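Local coordinates for protein ferritin light chain (Trichoplusia ni, PDB 1Z6O) that stores iron in soluble, non-toxic form as part of a secreted shell of twelve heavy and twelve light chains, the light chain thought to promote nucleation of the ferrihydrite core, at residues E50-F62 / N115-A127. Residues are numbered along the deposited sequence; the frame is centred on the assembly and turned at random.
Sequences ERSYDYLLSAAYF and NYTAENHELEALA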
ATOM      1  N   GLU A  50     -49.797   9.179 -17.643  1.00 16.74           N
ATOM      2  CA  GLU A  50     -51.000   8.604 -17.052  1.00 18.28           C
ATOM      3  C   GLU A  50     -50.702   7.232 -16.464  1.00 21.18           C
ATOM      4  O   GLU A  50     -51.117   6.925 -15.345  1.00 17.10           O
ATOM      5  CB  GLU A  50     -52.110   8.481 -18.112  1.00 20.51           C
ATOM      6  CG  GLU A  50     -52.521   9.848 -18.665  1.00 28.23           C
ATOM      7  CD  GLU A  50     -53.412   9.772 -19.906  1.00 41.25           C
ATOM      8  OE1 GLU A  50     -53.368   8.746 -20.628  1.00 33.57           O
ATOM      9  OE2 GLU A  50     -54.136  10.761 -20.168  1.00 37.48           O
ATOM     10  N   ARG A  51     -49.992   6.394 -17.211  1.00 16.63           N
ATOM     11  CA  ARG A  51     -49.684   5.068 -16.688  1.00 17.85           C
ATOM     12  C   ARG A  51     -48.757   5.128 -15.476  1.00 17.93           C
ATOM     13  O   ARG A  51     -48.879   4.282 -14.587  1.00 17.40           O
ATOM     14  CB  ARG A  51     -49.058   4.169 -17.764  1.00 18.36           C
ATOM     15  CG  ARG A  51     -50.020   3.758 -18.867  1.00 20.80           C
ATOM     16  CD  ARG A  51     -51.265   3.054 -18.317  1.00 22.65           C
ATOM     17  NE  ARG A  51     -52.136   2.629 -19.413  1.00 21.41           N
ATOM     18  CZ  ARG A  51     -53.458   2.535 -19.331  1.00 30.25           C
ATOM     19  NH1 ARG A  51     -54.082   2.835 -18.198  1.00 25.87           N
ATOM     20  NH2 ARG A  51     -54.159   2.152 -20.393  1.00 24.39           N
ATOM     21  N   SER A  52     -47.841   6.104 -15.421  1.00 15.85           N
ATOM     22  CA  SER A  52     -46.954   6.160 -14.258  1.00 16.25           C
ATOM     23  C   SER A  52     -47.784   6.306 -12.989  1.00 19.18           C
ATOM     24  O   SER A  52     -47.504   5.653 -11.983  1.00 16.69           O
ATOM     25  CB  SER A  52     -45.919   7.306 -14.349  1.00 16.56           C
ATOM     26  OG  SER A  52     -46.503   8.588 -14.196  1.00 27.04           O
ATOM     27  N   TYR A  53     -48.810   7.151 -13.030  1.00 16.20           N
ATOM     28  CA  TYR A  53     -49.655   7.326 -11.853  1.00 18.27           C
ATOM     29  C   TYR A  53     -50.597   6.133 -11.621  1.00 17.76           C
ATOM     30  O   TYR A  53     -50.903   5.816 -10.474  1.00 19.59           O
ATOM     31  CB  TYR A  53     -50.402   8.677 -11.927  1.00 16.54           C
ATOM     32  CG  TYR A  53     -49.519   9.808 -11.416  1.00 18.19           C
ATOM     33  CD1 TYR A  53     -48.994  10.781 -12.280  1.00 17.13           C
ATOM     34  CD2 TYR A  53     -49.178   9.874 -10.066  1.00 17.38           C
ATOM     35  CE1 TYR A  53     -48.148  11.797 -11.795  1.00 18.55           C
ATOM     36  CE2 TYR A  53     -48.337  10.873  -9.578  1.00 18.74           C
ATOM     37  CZ  TYR A  53     -47.830  11.828 -10.439  1.00 20.63           C
ATOM     38  OH  TYR A  53     -47.027  12.815  -9.919  1.00 20.07           O
ATOM     39  N   ASP A  54     -51.039   5.451 -12.680  1.00 17.83           N
ATOM     40  CA  ASP A  54     -51.870   4.247 -12.486  1.00 18.57           C
ATOM     41  C   ASP A  54     -51.024   3.195 -11.740  1.00 18.80           C
ATOM     42  O   ASP A  54     -51.481   2.557 -10.792  1.00 17.47           O
ATOM     43  CB  ASP A  54     -52.295   3.608 -13.824  1.00 19.02           C
ATOM     44  CG  ASP A  54     -53.339   4.420 -14.572  1.00 29.72           C
ATOM     45  OD1 ASP A  54     -54.102   5.156 -13.918  1.00 25.08           O
ATOM     46  OD2 ASP A  54     -53.407   4.304 -15.818  1.00 24.29           O
ATOM     47  N   TYR A  55     -49.791   2.995 -12.195  1.00 15.57           N
ATOM     48  CA  TYR A  55     -48.903   2.015 -11.564  1.00 16.49           C
ATOM     49  C   TYR A  55     -48.592   2.416 -10.119  1.00 18.95           C
ATOM     50  O   TYR A  55     -48.451   1.563  -9.240  1.00 17.13           O
ATOM     51  CB  TYR A  55     -47.593   1.899 -12.358  1.00 14.35           C
ATOM     52  CG  TYR A  55     -47.773   1.312 -13.751  1.00 15.90           C
ATOM     53  CD1 TYR A  55     -46.956   1.718 -14.798  1.00 16.79           C
ATOM     54  CD2 TYR A  55     -48.738   0.329 -14.005  1.00 17.51           C
ATOM     55  CE1 TYR A  55     -47.083   1.162 -16.079  1.00 16.47           C
ATOM     56  CE2 TYR A  55     -48.875  -0.240 -15.287  1.00 21.52           C
ATOM     57  CZ  TYR A  55     -48.036   0.187 -16.312  1.00 20.21           C
ATOM     58  OH  TYR A  55     -48.129  -0.362 -17.577  1.00 23.00           O
ATOM     59  N   LEU A  56     -48.460   3.715  -9.880  1.00 16.21           N
ATOM     60  CA  LEU A  56     -48.180   4.187  -8.529  1.00 16.91           C
ATOM     61  C   LEU A  56     -49.334   3.804  -7.596  1.00 18.18           C
ATOM     62  O   LEU A  56     -49.108   3.392  -6.456  1.00 17.96           O
ATOM     63  CB  LEU A  56     -47.975   5.711  -8.532  1.00 19.49           C
ATOM     64  CG  LEU A  56     -47.658   6.296  -7.149  1.00 27.40           C
ATOM     65  CD1 LEU A  56     -46.334   5.718  -6.668  1.00 30.86           C
ATOM     66  CD2 LEU A  56     -47.557   7.814  -7.224  1.00 26.61           C
ATOM     67  N   LEU A  57     -50.571   3.932  -8.072  1.00 15.92           N
ATOM     68  CA  LEU A  57     -51.728   3.572  -7.248  1.00 18.16           C
ATOM     69  C   LEU A  57     -51.764   2.062  -6.997  1.00 21.10           C
ATOM     70  O   LEU A  57     -52.159   1.627  -5.919  1.00 16.52           O
ATOM     71  CB  LEU A  57     -53.035   4.045  -7.904  1.00 17.65           C
ATOM     72  CG  LEU A  57     -53.172   5.580  -7.987  1.00 22.54           C
ATOM     73  CD1 LEU A  57     -54.446   5.937  -8.747  1.00 23.33           C
ATOM     74  CD2 LEU A  57     -53.198   6.189  -6.585  1.00 20.58           C
ATOM     75  N   SER A  58     -51.373   1.257  -7.984  1.00 17.22           N
ATOM     76  CA  SER A  58     -51.322  -0.192  -7.765  1.00 16.90           C
ATOM     77  C   SER A  58     -50.240  -0.501  -6.728  1.00 16.79           C
ATOM     78  O   SER A  58     -50.430  -1.362  -5.869  1.00 17.77           O
ATOM     79  CB  SER A  58     -50.996  -0.948  -9.063  1.00 17.29           C
ATOM     80  OG  SER A  58     -52.111  -0.946  -9.937  1.00 19.64           O
ATOM     81  N   ALA A  59     -49.100   0.186  -6.808  1.00 15.04           N
ATOM     82  CA  ALA A  59     -48.030  -0.048  -5.835  1.00 17.38           C
ATOM     83  C   ALA A  59     -48.544   0.270  -4.426  1.00 22.56           C
ATOM     84  O   ALA A  59     -48.244  -0.448  -3.466  1.00 18.02           O
ATOM     85  CB  ALA A  59     -46.810   0.821  -6.153  1.00 16.95           C
ATOM     86  N   ALA A  60     -49.316   1.348  -4.307  1.00 16.62           N
ATOM     87  CA  ALA A  60     -49.877   1.744  -3.012  1.00 17.86           C
ATOM     88  C   ALA A  60     -50.861   0.684  -2.523  1.00 17.26           C
ATOM     89  O   ALA A  60     -50.799   0.248  -1.375  1.00 17.14           O
ATOM     90  CB  ALA A  60     -50.598   3.112  -3.135  1.00 17.16           C
ATOM     91  N   TYR A  61     -51.768   0.256  -3.398  1.00 16.92           N
ATOM     92  CA  TYR A  61     -52.749  -0.747  -3.002  1.00 17.48           C
ATOM     93  C   TYR A  61     -52.092  -2.019  -2.453  1.00 20.23           C
ATOM     94  O   TYR A  61     -52.532  -2.559  -1.438  1.00 17.05           O
ATOM     95  CB  TYR A  61     -53.652  -1.121  -4.179  1.00 17.51           C
ATOM     96  CG  TYR A  61     -54.714  -2.126  -3.798  1.00 20.53           C
ATOM     97  CD1 TYR A  61     -55.788  -1.758  -2.987  1.00 20.91           C
ATOM     98  CD2 TYR A  61     -54.632  -3.456  -4.223  1.00 20.33           C
ATOM     99  CE1 TYR A  61     -56.759  -2.686  -2.605  1.00 23.89           C
ATOM    100  CE2 TYR A  61     -55.601  -4.396  -3.845  1.00 23.94           C
ATOM    101  CZ  TYR A  61     -56.657  -3.997  -3.038  1.00 26.16           C
ATOM    102  OH  TYR A  61     -57.612  -4.903  -2.664  1.00 38.16           O
ATOM    103  N   PHE A  62     -51.047  -2.505  -3.118  1.00 15.59           N
ATOM    104  CA  PHE A  62     -50.387  -3.713  -2.639  1.00 17.60           C
ATOM    105  C   PHE A  62     -49.537  -3.507  -1.401  1.00 20.16           C
ATOM    106  O   PHE A  62     -48.987  -4.460  -0.851  1.00 19.79           O
ATOM    107  CB  PHE A  62     -49.577  -4.366  -3.767  1.00 14.47           C
ATOM    108  CG  PHE A  62     -50.449  -5.137  -4.719  1.00 18.17           C
ATOM    109  CD1 PHE A  62     -50.801  -4.607  -5.955  1.00 18.56           C
ATOM    110  CD2 PHE A  62     -51.017  -6.345  -4.318  1.00 19.53           C
ATOM    111  CE1 PHE A  62     -51.721  -5.269  -6.782  1.00 22.16           C
ATOM    112  CE2 PHE A  62     -51.935  -7.013  -5.130  1.00 21.39           C
ATOM    113  CZ  PHE A  62     -52.289  -6.473  -6.364  1.00 21.37           C
ATOM    114  N   ASN A 115     -61.092   2.070 -17.936  1.00 82.08           N
ATOM    115  CA  ASN A 115     -60.529   2.675 -16.732  1.00 74.83           C
ATOM    116  C   ASN A 115     -59.581   1.715 -16.021  1.00 63.05           C
ATOM    117  O   ASN A 115     -59.806   0.506 -15.990  1.00 64.95           O
ATOM    118  CB  ASN A 115     -61.642   3.088 -15.762  1.00 82.40           C
ATOM    119  CG  ASN A 115     -62.524   4.192 -16.314  1.00 88.65           C
ATOM    120  OD1 ASN A 115     -62.037   5.248 -16.722  1.00 90.58           O
ATOM    121  ND2 ASN A 115     -63.833   3.956 -16.321  1.00 90.76           N
ATOM    122  N   TYR A 116     -58.518   2.263 -15.449  1.00 47.86           N
ATOM    123  CA  TYR A 116     -57.542   1.463 -14.722  1.00 37.94           C
ATOM    124  C   TYR A 116     -57.970   1.449 -13.258  1.00 32.17           C
ATOM    125  O   TYR A 116     -58.095   2.502 -12.647  1.00 35.73           O
ATOM    126  CB  TYR A 116     -56.151   2.102 -14.843  1.00 34.10           C
ATOM    127  CG  TYR A 116     -55.030   1.302 -14.207  1.00 28.33           C
ATOM    128  CD1 TYR A 116     -54.160   0.546 -14.994  1.00 25.51           C
ATOM    129  CD2 TYR A 116     -54.825   1.322 -12.820  1.00 26.39           C
ATOM    130  CE1 TYR A 116     -53.097  -0.173 -14.425  1.00 29.19           C
ATOM    131  CE2 TYR A 116     -53.765   0.603 -12.233  1.00 27.08           C
ATOM    132  CZ  TYR A 116     -52.906  -0.137 -13.046  1.00 27.16           C
ATOM    133  OH  TYR A 116     -51.838  -0.816 -12.496  1.00 23.92           O
ATOM    134  N   THR A 117     -58.213   0.273 -12.693  1.00 27.26           N
ATOM    135  CA  THR A 117     -58.594   0.202 -11.281  1.00 31.10           C
ATOM    136  C   THR A 117     -57.419  -0.411 -10.532  1.00 29.27           C
ATOM    137  O   THR A 117     -56.857  -1.417 -10.962  1.00 25.31           O
ATOM    138  CB  THR A 117     -59.848  -0.667 -11.053  1.00 36.73           C
ATOM    139  OG1 THR A 117     -59.523  -2.043 -11.245  1.00 51.55           O
ATOM    140  CG2 THR A 117     -60.945  -0.280 -12.025  1.00 40.38           C
ATOM    141  N   ALA A 118     -57.048   0.196  -9.412  1.00 24.25           N
ATOM    142  CA  ALA A 118     -55.912  -0.278  -8.628  1.00 25.14           C
ATOM    143  C   ALA A 118     -56.242  -1.406  -7.654  1.00 25.54           C
ATOM    144  O   ALA A 118     -55.358  -2.185  -7.295  1.00 24.67           O
ATOM    145  CB  ALA A 118     -55.288   0.897  -7.869  1.00 23.94           C
ATOM    146  N   GLU A 119     -57.501  -1.501  -7.225  1.00 20.51           N
ATOM    147  CA  GLU A 119     -57.889  -2.552  -6.274  1.00 22.94           C
ATOM    148  C   GLU A 119     -58.147  -3.863  -7.014  1.00 27.16           C
ATOM    149  O   GLU A 119     -59.234  -4.078  -7.538  1.00 30.15           O
ATOM    150  CB  GLU A 119     -59.156  -2.141  -5.499  1.00 25.56           C
ATOM    151  CG  GLU A 119     -59.063  -0.779  -4.812  1.00 25.90           C
ATOM    152  CD  GLU A 119     -59.450   0.394  -5.715  1.00 32.63           C
ATOM    153  OE1 GLU A 119     -59.648   0.195  -6.934  1.00 29.96           O
ATOM    154  OE2 GLU A 119     -59.550   1.531  -5.203  1.00 28.68           O
ATOM    155  N   ASN A 120     -57.151  -4.742  -7.053  1.00 22.30           N
ATOM    156  CA  ASN A 120     -57.289  -6.016  -7.767  1.00 21.36           C
ATOM    157  C   ASN A 120     -56.628  -7.135  -6.995  1.00 24.57           C
ATOM    158  O   ASN A 120     -55.746  -6.884  -6.180  1.00 23.93           O
ATOM    159  CB  ASN A 120     -56.542  -5.991  -9.108  1.00 25.83           C
ATOM    160  CG  ASN A 120     -57.079  -4.977 -10.085  1.00 41.84           C
ATOM    161  OD1 ASN A 120     -58.245  -5.022 -10.475  1.00 38.13           O
ATOM    162  ND2 ASN A 120     -56.209  -4.062 -10.516  1.00 50.61           N
ATOM    163  N   HIS A 121     -57.031  -8.372  -7.271  1.00 21.04           N
ATOM    164  CA  HIS A 121     -56.348  -9.496  -6.658  1.00 24.13           C
ATOM    165  C   HIS A 121     -55.074  -9.659  -7.515  1.00 23.71           C
ATOM    166  O   HIS A 121     -54.943  -9.017  -8.563  1.00 19.11           O
ATOM    167  CB  HIS A 121     -57.228 -10.764  -6.635  1.00 27.83           C
ATOM    168  CG  HIS A 121     -57.682 -11.252  -7.977  1.00 46.03           C
ATOM    169  ND1 HIS A 121     -59.019 -11.392  -8.295  1.00 55.95           N
ATOM    170  CD2 HIS A 121     -56.993 -11.748  -9.034  1.00 38.44           C
ATOM    171  CE1 HIS A 121     -59.131 -11.958  -9.483  1.00 51.63           C
ATOM    172  NE2 HIS A 121     -57.916 -12.184  -9.954  1.00 50.80           N
ATOM    173  N   GLU A 122     -54.137 -10.487  -7.072  1.00 19.93           N
ATOM    174  CA  GLU A 122     -52.860 -10.646  -7.762  1.00 21.76           C
ATOM    175  C   GLU A 122     -52.897 -10.982  -9.249  1.00 22.66           C
ATOM    176  O   GLU A 122     -52.209 -10.339 -10.043  1.00 19.77           O
ATOM    177  CB  GLU A 122     -51.995 -11.669  -7.020  1.00 20.29           C
ATOM    178  CG  GLU A 122     -51.585 -11.222  -5.620  1.00 23.56           C
ATOM    179  CD  GLU A 122     -52.667 -11.464  -4.562  1.00 32.34           C
ATOM    180  OE1 GLU A 122     -53.794 -11.874  -4.918  1.00 31.40           O
ATOM    181  OE2 GLU A 122     -52.379 -11.245  -3.366  1.00 34.99           O
ATOM    182  N   LEU A 123     -53.677 -11.985  -9.640  1.00 19.39           N
ATOM    183  CA  LEU A 123     -53.744 -12.344 -11.059  1.00 22.59           C
ATOM    184  C   LEU A 123     -54.326 -11.193 -11.887  1.00 21.76           C
ATOM    185  O   LEU A 123     -53.809 -10.869 -12.958  1.00 18.81           O
ATOM    186  CB  LEU A 123     -54.579 -13.616 -11.265  1.00 19.39           C
ATOM    187  CG  LEU A 123     -54.792 -14.025 -12.735  1.00 22.28           C
ATOM    188  CD1 LEU A 123     -53.447 -14.251 -13.430  1.00 21.80           C
ATOM    189  CD2 LEU A 123     -55.634 -15.301 -12.790  1.00 23.36           C
ATOM    190  N   GLU A 124     -55.400 -10.579 -11.403  1.00 18.11           N
ATOM    191  CA  GLU A 124     -56.005  -9.449 -12.118  1.00 19.49           C
ATOM    192  C   GLU A 124     -55.007  -8.312 -12.313  1.00 18.14           C
ATOM    193  O   GLU A 124     -54.960  -7.695 -13.380  1.00 19.00           O
ATOM    194  CB  GLU A 124     -57.171  -8.829 -11.339  1.00 24.07           C
ATOM    195  CG  GLU A 124     -58.458  -9.584 -11.285  1.00 42.04           C
ATOM    196  CD  GLU A 124     -59.509  -8.816 -10.473  1.00 59.86           C
ATOM    197  OE1 GLU A 124     -59.224  -8.442  -9.304  1.00 41.94           O
ATOM    198  OE2 GLU A 124     -60.616  -8.579 -11.007  1.00 65.53           O
ATOM    199  N   ALA A 125     -54.255  -7.999 -11.261  1.00 17.55           N
ATOM    200  CA  ALA A 125     -53.286  -6.900 -11.329  1.00 19.31           C
ATOM    201  C   ALA A 125     -52.192  -7.177 -12.359  1.00 18.25           C
ATOM    202  O   ALA A 125     -51.813  -6.287 -13.118  1.00 18.13           O
ATOM    203  CB  ALA A 125     -52.659  -6.649  -9.938  1.00 17.24           C
ATOM    204  N   LEU A 126     -51.669  -8.401 -12.376  1.00 16.50           N
ATOM    205  CA  LEU A 126     -50.631  -8.750 -13.348  1.00 18.38           C
ATOM    206  C   LEU A 126     -51.199  -8.737 -14.766  1.00 19.17           C
ATOM    207  O   LEU A 126     -50.516  -8.330 -15.707  1.00 18.35           O
ATOM    208  CB  LEU A 126     -50.053 -10.137 -13.053  1.00 19.20           C
ATOM    209  CG  LEU A 126     -49.241 -10.303 -11.763  1.00 29.23           C
ATOM    210  CD1 LEU A 126     -48.952 -11.785 -11.554  1.00 34.00           C
ATOM    211  CD2 LEU A 126     -47.958  -9.533 -11.842  1.00 30.76           C
ATOM    212  N   ALA A 127     -52.441  -9.196 -14.919  1.00 16.31           N
ATOM    213  CA  ALA A 127     -53.086  -9.213 -16.235  1.00 18.83           C
ATOM    214  C   ALA A 127     -53.223  -7.793 -16.769  1.00 20.71           C
ATOM    215  O   ALA A 127     -52.997  -7.538 -17.953  1.00 19.33           O
ATOM    216  CB  ALA A 127     -54.477  -9.863 -16.141  1.00 18.56           C
TER
HETATM  217  O   HOH W   1     -53.437  -3.104  -9.080  1.00 22.82           O
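Tyr116 lays its ring against Asp54 and reaches Ser58 with its hydroxyl. Asp54 CB stands 3.5 Å from the centroid of the Tyr116 ring, 8° off the normal, which defines a CH-pi contact, and the carboxylate continues the stack with its plane only 4° from that of the ring. The same carboxylate is held by a salt bridge from Arg51 NH1 to Asp54 OD2 (2.9 Å), while Arg51 NH2 makes another with Glu135 OE1 of helix 122-148. With CG anti to the backbone N (chi1 -176°), the Tyr116 ring swings over Asp54 CB, and its OH and Ser58 OG share a hydrogen bond of 2.6 Å in the ring plane. A water joins Ser58 OG to Ala118 O and, over a longer bond, Asn120 ND2. A leucine in place of Tyr116 would probably leave Ser58 without its hydroxyl partner and Asp54 without a flat surface to stack on. Ala118 CB packs on Leu57 CB (3.9 Å), beside the closest backbone approach, Ser58 CA to Ala118 CA at 4.7 Å. Glu119, hydrogen-bonded to Ser89 of a heavy chain, sets its CA 3.6 Å from the centroid of the Tyr61 ring, a second CH-pi contact. Phe62 meets Ala125 CB at its ring edge through CE1 (3.6 Å), and its CZ lies 3.5 Å from Asn120 O. The contact thus fastens the incoming loop and first turn of helix 122-148 to the end of helix 37-61 in the ferritin four-helix bundle, where Phe76 of helix 70-96 touches Tyr116 and Ser58.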